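Long-range contacts in putative gdp-fucose protein o-fucosyltransferase 1 (Caenorhabditis elegans, PDB 3ZY2), which belongs to the GDP-fucose protein O-fucosyltransferase family, has a GT-B-type fold of two parallel-sheet domains, and is modelled with guanosine-5'-diphosphate: residues G9-C14 / R39-P44; F33-D38 / K70-V75; P212-H217 / G276-K281; K281-A286 / Y303-H308. All coordinates share one frame; numbering follows the deposited sequence.

Contact 1: residues G9-C14 / R39-P44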
# COMPACT_ATOMS: atom_id res chain seq x y z
N GLY A 9 -20.63 14.46 5.82
CA GLY A 9 -19.21 14.74 5.62
C GLY A 9 -18.75 14.60 4.19
O GLY A 9 -19.57 14.48 3.25
N TYR A 10 -17.43 14.61 4.04
CA TYR A 10 -16.76 14.71 2.73
C TYR A 10 -15.68 13.67 2.53
O TYR A 10 -15.12 13.12 3.49
CB TYR A 10 -16.14 16.10 2.55
CG TYR A 10 -17.18 17.18 2.57
CD1 TYR A 10 -17.66 17.69 3.80
CD2 TYR A 10 -17.73 17.66 1.39
CE1 TYR A 10 -18.64 18.66 3.82
CE2 TYR A 10 -18.72 18.63 1.42
CZ TYR A 10 -19.17 19.12 2.63
OH TYR A 10 -20.15 20.08 2.61
N ILE A 11 -15.37 13.42 1.26
CA ILE A 11 -14.19 12.66 0.86
C ILE A 11 -13.37 13.55 -0.05
O ILE A 11 -13.92 14.14 -0.97
CB ILE A 11 -14.56 11.36 0.11
CG1 ILE A 11 -15.22 10.36 1.05
CG2 ILE A 11 -13.34 10.72 -0.56
CD1 ILE A 11 -16.07 9.34 0.31
N VAL A 12 -12.07 13.61 0.19
CA VAL A 12 -11.13 14.33 -0.70
C VAL A 12 -9.95 13.42 -0.95
O VAL A 12 -9.55 12.65 -0.06
CB VAL A 12 -10.71 15.72 -0.13
CG1 VAL A 12 -9.97 15.60 1.21
CG2 VAL A 12 -9.87 16.50 -1.17
N PHE A 13 -9.42 13.44 -2.17
CA PHE A 13 -8.32 12.52 -2.52
C PHE A 13 -7.44 13.10 -3.60
O PHE A 13 -7.86 14.01 -4.35
CB PHE A 13 -8.86 11.13 -2.95
CG PHE A 13 -9.35 11.10 -4.38
CD1 PHE A 13 -10.57 11.68 -4.73
CD2 PHE A 13 -8.56 10.49 -5.37
CE1 PHE A 13 -11.00 11.67 -6.06
CE2 PHE A 13 -8.99 10.48 -6.72
CZ PHE A 13 -10.21 11.07 -7.05
N CYS A 14 -6.23 12.55 -3.66
CA CYS A 14 -5.30 12.81 -4.76
C CYS A 14 -5.36 11.67 -5.77
O CYS A 14 -5.17 10.51 -5.37
CB CYS A 14 -3.87 12.91 -4.25
SG CYS A 14 -2.74 13.28 -5.62
N ARG A 39 -21.16 10.14 1.32
CA ARG A 39 -20.44 11.36 1.61
C ARG A 39 -20.29 12.13 0.31
O ARG A 39 -20.20 11.53 -0.77
CB ARG A 39 -19.04 11.05 2.15
CG ARG A 39 -19.03 10.67 3.64
CD ARG A 39 -17.62 10.40 4.10
NE ARG A 39 -17.58 10.07 5.53
CZ ARG A 39 -17.15 10.90 6.49
NH1 ARG A 39 -16.68 12.10 6.20
NH2 ARG A 39 -17.15 10.49 7.75
N THR A 40 -20.26 13.45 0.42
CA THR A 40 -20.01 14.30 -0.74
C THR A 40 -18.56 14.17 -1.17
O THR A 40 -17.65 14.21 -0.33
CB THR A 40 -20.32 15.77 -0.42
OG1 THR A 40 -21.72 15.89 -0.14
CG2 THR A 40 -20.01 16.67 -1.62
N LEU A 41 -18.34 13.99 -2.48
CA LEU A 41 -16.99 13.89 -3.03
C LEU A 41 -16.48 15.25 -3.46
O LEU A 41 -17.12 15.93 -4.27
CB LEU A 41 -16.95 12.94 -4.22
CG LEU A 41 -15.56 12.74 -4.84
CD1 LEU A 41 -14.60 12.11 -3.81
CD2 LEU A 41 -15.66 11.89 -6.11
N VAL A 42 -15.32 15.64 -2.93
CA VAL A 42 -14.60 16.79 -3.43
C VAL A 42 -13.97 16.40 -4.77
O VAL A 42 -13.23 15.42 -4.85
CB VAL A 42 -13.50 17.29 -2.46
CG1 VAL A 42 -12.79 18.54 -3.02
CG2 VAL A 42 -14.09 17.54 -1.04
N LEU A 43 -14.31 17.14 -5.82
CA LEU A 43 -13.82 16.79 -7.15
C LEU A 43 -12.30 17.02 -7.20
O LEU A 43 -11.81 18.08 -6.78
CB LEU A 43 -14.58 17.59 -8.21
CG LEU A 43 -16.07 17.24 -8.32
CD1 LEU A 43 -16.83 18.34 -9.05
CD2 LEU A 43 -16.25 15.90 -9.04
N PRO A 44 -11.53 16.02 -7.66
CA PRO A 44 -10.08 16.13 -7.60
C PRO A 44 -9.53 17.13 -8.60
O PRO A 44 -10.15 17.36 -9.65
CB PRO A 44 -9.62 14.73 -8.01
CG PRO A 44 -10.69 14.23 -8.93
CD PRO A 44 -11.99 14.79 -8.34
O HOH W 1 -10.55 15.16 -4.25
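Tyr-10 to Val-12 run parallel to Thr-40 to Val-42, the two strand axes 4.7 Å apart at their closest and 25° off parallel. The ladder begins with Thr-40 N giving to Gly-9 O, continues with Ile-11 N to Thr-40 O (2.9 Å) and reaches Val-42 N to Ile-11 O (2.8 Å). Beyond that, a water accepts from Phe-13 N and donates to Val-42 O. Tyr-10 and Thr-40 lie side by side on one face of the sheet, CD2 of Tyr-10 3.7 Å from CB of Thr-40; both polar ends turn to Asp-6. This is a beta-alpha-beta unit of the N-terminal half, and its crossover helix 20-37 packs on the other face, Ala-34 against Ile-11 and Leu-31 against Leu-41. There Ile-11 CG2 meets Leu-41 CD1 at 3.8 Å. Arg-39, extended from CG to NE, crosses Ile-11 at about a right angle, its CD 3.9 Å from Ile-11 CG1. Its NH1 gives a longer bond to Tyr-10 O (3.3 Å), tilted 33° from the carbonyl plane, while NH2 bonds to Tyr-166 O. Phe-13 CZ lies 3.7 Å from Pro-44 CG, the two side chains meeting at a slant.

Contact 2: residues F33-D38 / K70-V75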
# COMPACT_ATOMS: atom_id res chain seq x y z
N PHE A 33 -17.35 4.70 -4.70
CA PHE A 33 -17.04 4.64 -3.28
C PHE A 33 -17.75 5.74 -2.48
O PHE A 33 -18.35 5.46 -1.43
CB PHE A 33 -15.52 4.70 -3.12
CG PHE A 33 -15.03 4.74 -1.68
CD1 PHE A 33 -15.10 3.60 -0.88
CD2 PHE A 33 -14.46 5.89 -1.14
CE1 PHE A 33 -14.63 3.62 0.44
CE2 PHE A 33 -13.98 5.91 0.19
CZ PHE A 33 -14.06 4.77 0.96
N ALA A 34 -17.69 6.98 -2.97
CA ALA A 34 -18.32 8.12 -2.30
C ALA A 34 -19.83 7.94 -2.22
O ALA A 34 -20.44 8.22 -1.18
CB ALA A 34 -17.97 9.44 -2.99
N LYS A 35 -20.44 7.47 -3.31
CA LYS A 35 -21.88 7.26 -3.33
C LYS A 35 -22.25 6.19 -2.31
O LYS A 35 -23.24 6.36 -1.57
CB LYS A 35 -22.36 6.87 -4.73
CG LYS A 35 -23.91 6.76 -4.85
CD LYS A 35 -24.30 6.43 -6.27
CE LYS A 35 -25.79 6.60 -6.50
NZ LYS A 35 -26.06 6.77 -7.96
N ALA A 36 -21.46 5.13 -2.26
CA ALA A 36 -21.74 4.03 -1.31
C ALA A 36 -21.61 4.48 0.14
O ALA A 36 -22.40 4.05 0.99
CB ALA A 36 -20.86 2.83 -1.60
N LEU A 37 -20.62 5.33 0.43
CA LEU A 37 -20.44 5.87 1.78
C LEU A 37 -21.41 6.99 2.15
O LEU A 37 -21.48 7.40 3.32
CB LEU A 37 -19.00 6.35 2.02
CG LEU A 37 -17.93 5.35 2.43
CD1 LEU A 37 -16.72 6.07 3.03
CD2 LEU A 37 -18.48 4.33 3.39
N ASP A 38 -22.15 7.47 1.16
CA ASP A 38 -23.05 8.62 1.28
C ASP A 38 -22.36 9.87 1.83
O ASP A 38 -22.90 10.60 2.66
CB ASP A 38 -24.33 8.27 2.07
CG ASP A 38 -25.49 9.17 1.71
OD1 ASP A 38 -25.43 9.87 0.66
OD2 ASP A 38 -26.49 9.18 2.48
N LYS A 70 -25.14 14.21 -11.32
CA LYS A 70 -26.30 13.33 -11.57
C LYS A 70 -26.01 11.91 -11.10
O LYS A 70 -26.93 11.09 -10.93
CB LYS A 70 -26.68 13.35 -13.04
CG LYS A 70 -26.99 14.75 -13.58
CD LYS A 70 -28.46 15.07 -13.53
CE LYS A 70 -28.79 16.23 -14.49
NZ LYS A 70 -28.41 15.96 -15.91
N TYR A 71 -24.74 11.63 -10.84
CA TYR A 71 -24.36 10.34 -10.30
C TYR A 71 -24.32 10.33 -8.77
O TYR A 71 -24.86 9.42 -8.12
CB TYR A 71 -23.02 9.85 -10.88
CG TYR A 71 -22.63 8.53 -10.27
CD1 TYR A 71 -23.36 7.37 -10.54
CD2 TYR A 71 -21.57 8.46 -9.36
CE1 TYR A 71 -23.03 6.16 -9.94
CE2 TYR A 71 -21.23 7.26 -8.76
CZ TYR A 71 -21.97 6.12 -9.05
OH TYR A 71 -21.62 4.93 -8.45
N THR A 72 -23.66 11.33 -8.19
CA THR A 72 -23.50 11.39 -6.74
C THR A 72 -23.25 12.84 -6.31
O THR A 72 -22.90 13.67 -7.15
CB THR A 72 -22.36 10.45 -6.27
OG1 THR A 72 -22.47 10.20 -4.87
CG2 THR A 72 -20.97 11.03 -6.64
N ARG A 73 -23.43 13.13 -5.02
CA ARG A 73 -23.14 14.47 -4.51
C ARG A 73 -21.68 14.82 -4.61
O ARG A 73 -20.82 14.05 -4.17
CB ARG A 73 -23.57 14.62 -3.06
CG ARG A 73 -25.03 14.45 -2.85
CD ARG A 73 -25.49 15.00 -1.49
NE ARG A 73 -24.79 14.39 -0.35
CZ ARG A 73 -24.95 13.13 0.05
NH1 ARG A 73 -25.79 12.32 -0.57
NH2 ARG A 73 -24.26 12.68 1.09
N VAL A 74 -21.42 16.00 -5.17
CA VAL A 74 -20.07 16.50 -5.40
C VAL A 74 -19.98 17.98 -5.05
O VAL A 74 -21.00 18.69 -5.04
CB VAL A 74 -19.66 16.32 -6.89
CG1 VAL A 74 -19.55 14.84 -7.27
CG2 VAL A 74 -20.61 17.08 -7.83
N VAL A 75 -18.76 18.43 -4.75
CA VAL A 75 -18.42 19.86 -4.69
C VAL A 75 -17.09 20.09 -5.40
O VAL A 75 -16.22 19.22 -5.39
CB VAL A 75 -18.32 20.42 -3.24
CG1 VAL A 75 -19.71 20.58 -2.63
CG2 VAL A 75 -17.34 19.60 -2.38
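Lys-35 and Asp-38, in and just after the last turn of helix 20-37, meet Tyr-71, Thr-72 and Arg-73 in the chain leading into strand 74-75. The helix ends in a Schellman motif, with Asp-38 at positive phi, and this contact ties that end to the chain entering the outermost strand of the N-terminal parallel sheet. Lys-35 can be followed outward. Its CB sits 3.3 Å from Thr-72 OG1, and CG stays near the same oxygen at 3.7 Å as the two side chains slide past each other in opposite directions. CG is anti to the backbone N (chi1 -175°) and the chain remains extended beyond it. CD then comes over one face of the Tyr-71 ring, off toward the rim and 3.6 Å from CZ, a CH-pi contact. CE passes Tyr-71 O, and NZ bonds that oxygen at 2.9 Å, in the carbonyl plane. The ammonium is also 4.2 Å from the Tyr-71 ring centroid, an off-centre cation-pi contact, so one residue offers it both a carbonyl and a ring. Nearer the sheet, Arg-73 grips Asp-38 end-on, with carboxylate and guanidinium planes 76° apart. NH2 has a second salt-bridge partner in Asp-6 and a weak bond to Asp-38 O, which would help fix the rotation of the guanidinium. Both terminal nitrogens of Arg-73 reach the single oxygen Asp-38 OD1 from the same face of the carboxylate: NH1 at 2.8 Å on the syn side, NH2 at 3.1 Å from above the plane, 66° out of it.

Contact 3: residues P212-H217 / G276-K281. With GDP (guanosine-5'-diphosphate), chain C.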
# COMPACT_ATOMS: atom_id res chain seq x y z
N PRO A 212 -18.24 10.18 -42.93
CA PRO A 212 -17.86 9.64 -41.61
C PRO A 212 -16.35 9.57 -41.45
O PRO A 212 -15.63 9.41 -42.44
CB PRO A 212 -18.46 8.23 -41.63
CG PRO A 212 -18.61 7.86 -43.07
CD PRO A 212 -18.70 9.14 -43.88
N PHE A 213 -15.87 9.76 -40.23
CA PHE A 213 -14.41 9.72 -39.99
C PHE A 213 -14.02 8.64 -39.01
O PHE A 213 -14.78 8.30 -38.08
CB PHE A 213 -13.79 11.10 -39.62
CG PHE A 213 -14.04 11.57 -38.19
CD1 PHE A 213 -15.19 12.29 -37.87
CD2 PHE A 213 -13.07 11.39 -37.20
CE1 PHE A 213 -15.39 12.78 -36.57
CE2 PHE A 213 -13.26 11.87 -35.89
CZ PHE A 213 -14.42 12.57 -35.57
N VAL A 214 -12.85 8.08 -39.26
CA VAL A 214 -12.22 7.12 -38.36
C VAL A 214 -11.24 7.90 -37.49
O VAL A 214 -10.43 8.64 -38.02
CB VAL A 214 -11.40 6.03 -39.12
CG1 VAL A 214 -10.77 5.04 -38.14
CG2 VAL A 214 -12.28 5.23 -40.08
N ALA A 215 -11.34 7.76 -36.17
CA ALA A 215 -10.33 8.31 -35.25
C ALA A 215 -9.50 7.18 -34.70
O ALA A 215 -10.06 6.12 -34.33
CB ALA A 215 -11.01 9.06 -34.09
N VAL A 216 -8.19 7.40 -34.63
CA VAL A 216 -7.26 6.36 -34.13
C VAL A 216 -6.38 6.94 -33.04
O VAL A 216 -5.98 8.09 -33.11
CB VAL A 216 -6.39 5.73 -35.26
CG1 VAL A 216 -7.27 5.20 -36.37
CG2 VAL A 216 -5.37 6.73 -35.78
N HIS A 217 -6.10 6.10 -32.05
CA HIS A 217 -5.13 6.42 -31.00
C HIS A 217 -3.86 5.63 -31.20
O HIS A 217 -3.87 4.40 -31.18
CB HIS A 217 -5.71 6.11 -29.61
CG HIS A 217 -4.78 6.47 -28.50
ND1 HIS A 217 -4.60 5.69 -27.37
CD2 HIS A 217 -3.95 7.53 -28.36
CE1 HIS A 217 -3.70 6.26 -26.59
NE2 HIS A 217 -3.29 7.38 -27.16
N GLY A 276 -12.04 1.58 -45.50
CA GLY A 276 -12.85 0.84 -46.46
C GLY A 276 -14.17 0.37 -45.86
O GLY A 276 -15.22 0.50 -46.49
N SER A 277 -14.12 -0.14 -44.62
CA SER A 277 -15.29 -0.74 -43.96
C SER A 277 -16.45 0.24 -43.79
O SER A 277 -17.62 -0.14 -43.91
CB SER A 277 -14.91 -1.37 -42.61
OG SER A 277 -14.73 -0.39 -41.59
N ILE A 278 -16.14 1.52 -43.55
CA ILE A 278 -17.20 2.50 -43.29
C ILE A 278 -17.33 3.58 -44.38
O ILE A 278 -18.15 4.50 -44.25
CB ILE A 278 -17.08 3.18 -41.90
CG1 ILE A 278 -15.90 4.17 -41.85
CG2 ILE A 278 -16.93 2.13 -40.77
CD1 ILE A 278 -15.97 5.07 -40.60
N GLY A 279 -16.54 3.48 -45.44
CA GLY A 279 -16.52 4.52 -46.48
C GLY A 279 -16.09 5.86 -45.89
O GLY A 279 -16.75 6.89 -46.11
N ALA A 280 -15.03 5.84 -45.09
CA ALA A 280 -14.58 7.04 -44.38
C ALA A 280 -14.14 8.14 -45.35
O ALA A 280 -13.53 7.84 -46.40
CB ALA A 280 -13.47 6.70 -43.43
N LYS A 281 -14.43 9.38 -44.98
CA LYS A 281 -14.00 10.53 -45.78
C LYS A 281 -12.84 11.30 -45.19
O LYS A 281 -12.34 12.25 -45.81
CB LYS A 281 -15.18 11.45 -46.12
CG LYS A 281 -16.25 10.75 -46.97
CD LYS A 281 -15.71 10.32 -48.33
CE LYS A 281 -16.72 9.51 -49.15
NZ LYS A 281 -16.74 8.07 -48.74
PB GDP C . -1.65 4.99 -20.67
O1B GDP C . -1.85 5.26 -22.11
O2B GDP C . -2.50 4.12 -19.70
O3B GDP C . -0.25 5.59 -20.03
O3A GDP C . -2.45 6.50 -20.49
PA GDP C . -2.19 7.64 -19.23
O1A GDP C . -3.34 8.67 -20.06
O2A GDP C . -2.28 7.33 -17.94
O5' GDP C . -0.50 7.83 -19.80
C5' GDP C . -0.84 8.40 -20.91
C4' GDP C . -0.32 9.53 -21.42
O4' GDP C . 0.59 9.91 -22.37
C3' GDP C . -1.46 10.31 -21.56
O3' GDP C . -2.22 11.34 -20.39
C2' GDP C . -0.95 12.19 -22.57
O2' GDP C . -0.37 12.89 -21.56
C1' GDP C . -0.01 11.27 -23.33
N9 GDP C . -0.71 10.77 -24.29
C8 GDP C . -1.13 9.02 -24.56
N7 GDP C . -1.76 9.43 -25.62
C5 GDP C . -1.93 10.59 -26.13
C6 GDP C . -2.61 11.56 -27.40
O6 GDP C . -3.17 10.85 -28.10
N1 GDP C . -2.31 12.57 -27.17
C2 GDP C . -1.71 13.35 -26.41
N2 GDP C . -1.55 14.33 -26.39
N3 GDP C . -0.93 12.92 -25.11
C4 GDP C . -1.12 11.49 -25.10
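Val-214 and Ile-278 cross obliquely, with CG2 of the valine 3.7 Å from CD1 of the isoleucine. Ile-278 holds CG1 between its backbone N and carbonyl carbon (chi1 71°), and the CD1 methyl beyond it is the one that touches Val-214. The same Val-214 CG2 also meets Ala-280 CB at 3.8 Å, so one methyl touches both the last turn of the helix and the chain that leaves it. Pro-212 lies beside them: its CB approaches Ile-278 CD1 at 4.2 Å, while CG sits against the carbonyl oxygens of Ile-278 and Gly-279. Helix 264-278 stops here in a Schellman motif with Gly-279 at positive phi, and the chain turns into strand 282-287, which pairs with strand 213-218 in the parallel sheet of the C-terminal half. Lys-281 N marks the approach to that pairing with a bond of 2.8 Å to Pro-212 O. The Lys-281 side chain curls back, NZ giving to Gly-279 O (2.9 Å) from above the carbonyl plane, 55° out of it. Farther along strand 213-218, beyond this packing, His-217 lines the nucleotide pocket. Its NE2 donates to N7 of guanosine-5'-diphosphate at 3.0 Å, an N-H...N angle of 160°, with the base at the edge of the imidazole. At the other ring nitrogen, ND1 is hydrogen-bonded to Ser-337 OG, a second-shell contact that probably helps set the ring's rotation.

Contact 4: residues K281-A286 / Y303-H308. With GDP (guanosine-5'-diphosphate), chain C.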
# COMPACT_ATOMS: atom_id res chain seq x y z
N LYS A 281 -14.43 9.38 -44.98
CA LYS A 281 -14.00 10.53 -45.78
C LYS A 281 -12.84 11.30 -45.19
O LYS A 281 -12.34 12.25 -45.81
CB LYS A 281 -15.18 11.45 -46.12
CG LYS A 281 -16.25 10.75 -46.97
CD LYS A 281 -15.71 10.32 -48.33
CE LYS A 281 -16.72 9.51 -49.15
NZ LYS A 281 -16.74 8.07 -48.74
N SER A 282 -12.38 10.86 -44.02
CA SER A 282 -11.20 11.40 -43.38
C SER A 282 -10.80 10.52 -42.21
O SER A 282 -11.59 9.66 -41.76
CB SER A 282 -11.46 12.84 -42.89
OG SER A 282 -12.36 12.86 -41.79
N VAL A 283 -9.58 10.75 -41.72
CA VAL A 283 -9.04 10.07 -40.55
C VAL A 283 -8.49 11.11 -39.58
O VAL A 283 -7.87 12.10 -39.99
CB VAL A 283 -7.93 9.04 -40.96
CG1 VAL A 283 -7.19 8.51 -39.71
CG2 VAL A 283 -8.54 7.90 -41.78
N PHE A 284 -8.77 10.90 -38.30
CA PHE A 284 -8.18 11.70 -37.24
C PHE A 284 -7.18 10.85 -36.47
O PHE A 284 -7.48 9.71 -36.11
CB PHE A 284 -9.26 12.20 -36.28
CG PHE A 284 -8.70 12.92 -35.09
CD1 PHE A 284 -8.14 14.21 -35.23
CD2 PHE A 284 -8.72 12.32 -33.83
CE1 PHE A 284 -7.64 14.90 -34.12
CE2 PHE A 284 -8.22 13.01 -32.71
CZ PHE A 284 -7.65 14.30 -32.88
N VAL A 285 -6.02 11.43 -36.19
CA VAL A 285 -5.00 10.72 -35.40
C VAL A 285 -4.67 11.50 -34.12
O VAL A 285 -4.28 12.68 -34.18
CB VAL A 285 -3.68 10.57 -36.18
CG1 VAL A 285 -2.61 9.84 -35.33
CG2 VAL A 285 -3.89 9.85 -37.53
N ALA A 286 -4.79 10.80 -32.99
CA ALA A 286 -4.29 11.30 -31.70
C ALA A 286 -3.09 10.44 -31.35
O ALA A 286 -3.14 9.22 -31.44
CB ALA A 286 -5.37 11.16 -30.60
N TYR A 303 -7.89 6.08 -51.66
CA TYR A 303 -9.21 6.51 -51.24
C TYR A 303 -9.39 8.02 -51.38
O TYR A 303 -10.50 8.51 -51.20
CB TYR A 303 -9.43 6.10 -49.78
CG TYR A 303 -9.56 4.61 -49.62
CD1 TYR A 303 -8.43 3.82 -49.42
CD2 TYR A 303 -10.80 4.00 -49.69
CE1 TYR A 303 -8.55 2.43 -49.31
CE2 TYR A 303 -10.93 2.63 -49.59
CZ TYR A 303 -9.82 1.85 -49.39
OH TYR A 303 -9.98 0.49 -49.26
N GLU A 304 -8.31 8.73 -51.72
CA GLU A 304 -8.34 10.20 -51.90
C GLU A 304 -8.91 10.87 -50.65
O GLU A 304 -9.79 11.75 -50.72
CB GLU A 304 -9.11 10.59 -53.17
CG GLU A 304 -8.46 10.11 -54.46
CD GLU A 304 -9.09 10.75 -55.70
OE1 GLU A 304 -10.30 11.09 -55.67
OE2 GLU A 304 -8.37 10.92 -56.70
N ILE A 305 -8.42 10.43 -49.50
CA ILE A 305 -8.72 11.09 -48.23
C ILE A 305 -7.43 11.26 -47.46
O ILE A 305 -6.41 10.67 -47.85
CB ILE A 305 -9.76 10.31 -47.38
CG1 ILE A 305 -9.23 8.98 -46.89
CG2 ILE A 305 -11.06 10.14 -48.14
CD1 ILE A 305 -9.99 8.46 -45.71
N GLU A 306 -7.47 12.06 -46.38
CA GLU A 306 -6.27 12.34 -45.59
C GLU A 306 -6.50 12.13 -44.11
O GLU A 306 -7.65 12.13 -43.64
CB GLU A 306 -5.75 13.77 -45.83
CG GLU A 306 -5.10 13.94 -47.20
CD GLU A 306 -4.36 15.27 -47.37
OE1 GLU A 306 -4.58 16.23 -46.58
OE2 GLU A 306 -3.54 15.36 -48.31
N ALA A 307 -5.39 11.92 -43.40
CA ALA A 307 -5.34 11.90 -41.95
C ALA A 307 -4.98 13.29 -41.47
O ALA A 307 -4.20 14.02 -42.12
CB ALA A 307 -4.31 10.92 -41.50
N HIS A 308 -5.55 13.65 -40.33
CA HIS A 308 -5.39 14.98 -39.76
C HIS A 308 -5.11 14.85 -38.27
O HIS A 308 -5.60 13.93 -37.61
CB HIS A 308 -6.67 15.80 -39.95
CG HIS A 308 -7.12 15.94 -41.36
ND1 HIS A 308 -7.84 14.96 -42.02
CD2 HIS A 308 -6.99 16.96 -42.24
CE1 HIS A 308 -8.11 15.37 -43.25
NE2 HIS A 308 -7.62 16.58 -43.40
PB GDP C . -1.65 4.99 -20.67
O1B GDP C . -1.85 5.26 -22.11
O2B GDP C . -2.50 4.12 -19.70
O3B GDP C . -0.25 5.59 -20.03
O3A GDP C . -2.45 6.50 -20.49
PA GDP C . -2.19 7.64 -19.23
O1A GDP C . -3.34 8.67 -20.06
O2A GDP C . -2.28 7.33 -17.94
O5' GDP C . -0.50 7.83 -19.80
C5' GDP C . -0.84 8.40 -20.91
C4' GDP C . -0.32 9.53 -21.42
O4' GDP C . 0.59 9.91 -22.37
C3' GDP C . -1.46 10.31 -21.56
O3' GDP C . -2.22 11.34 -20.39
C2' GDP C . -0.95 12.19 -22.57
O2' GDP C . -0.37 12.89 -21.56
C1' GDP C . -0.01 11.27 -23.33
N9 GDP C . -0.71 10.77 -24.29
C8 GDP C . -1.13 9.02 -24.56
N7 GDP C . -1.76 9.43 -25.62
C5 GDP C . -1.93 10.59 -26.13
C6 GDP C . -2.61 11.56 -27.40
O6 GDP C . -3.17 10.85 -28.10
N1 GDP C . -2.31 12.57 -27.17
C2 GDP C . -1.71 13.35 -26.41
N2 GDP C . -1.55 14.33 -26.39
N3 GDP C . -0.93 12.92 -25.11
C4 GDP C . -1.12 11.49 -25.10
O HOH W 2 -9.70 13.81 -45.92
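Val-283 O takes the N-H of His-308 at 2.8 Å, the donor tilted 25° from the carbonyl plane, and the same oxygen receives a CA-H contact from Ala-307 CA at 3.2 Å. A bond on each side extends the ladder: Val-283 N gives to Glu-306 O (3.1 Å) and Val-285 N to His-308 O (2.9 Å). This is parallel pairing, with Val-283 opposite Ala-307 and Phe-284 opposite His-308, and it closes the beta-alpha-beta unit of strand 282-287, helix 293-300 and strand 307-308. Before the direct bonds begin, a water donates to Lys-281 O and accepts from Glu-306 N, bridging the two chains.

Ile-305 leans over that start. Its CG2, anti to the backbone N, rests 3.4 Å from Lys-281 O, and CD1 reaches Ser-282 N and Val-283 CG2. On the face shared by Val-283 and Ala-307 the two CB atoms are 4.1 Å apart, and Val-285 CG2 adds to the same patch. The Phe-284 side chain points to the other face, its CD1 3.5 Å from the backbone oxygen His-308 O. At the far end of strand 282-287, Ala-286 CB touches O6 of guanosine-5'-diphosphate at 3.3 Å.

Strand 307-308 is outermost in this sheet within the chain, while strand 282-287 has strand 213-218 on its other side. Helix 293-300 packs Ile-296 on Val-285 and Ala-307 and Leu-300 on Val-283, and helix 264-278 sets Val-275 against Val-283 and Ile-305.

Overall arrangement
The four contacts fall into two pairs, one in each parallel sheet, with the centres of contacts 1 and 3 about 40 Å apart. Contact 1 is wholly buried; contact 2, about 9 Å from it between centres, joins the end of the crossover helix to the chain entering the next strand and trades apolar packing for charged groups nearer the surface. The two meet directly where Leu-41 N reaches Arg-73 O, probably a hydrogen bond. Contacts 3 and 4, both partly buried, share Lys-281; contact 3 is mostly aliphatic packing where the chain enters strand 282-287, and contact 4 mainly backbone pairing of that strand with 307-308. Both also touch guanosine-5'-diphosphate, through His-217 and Ala-286.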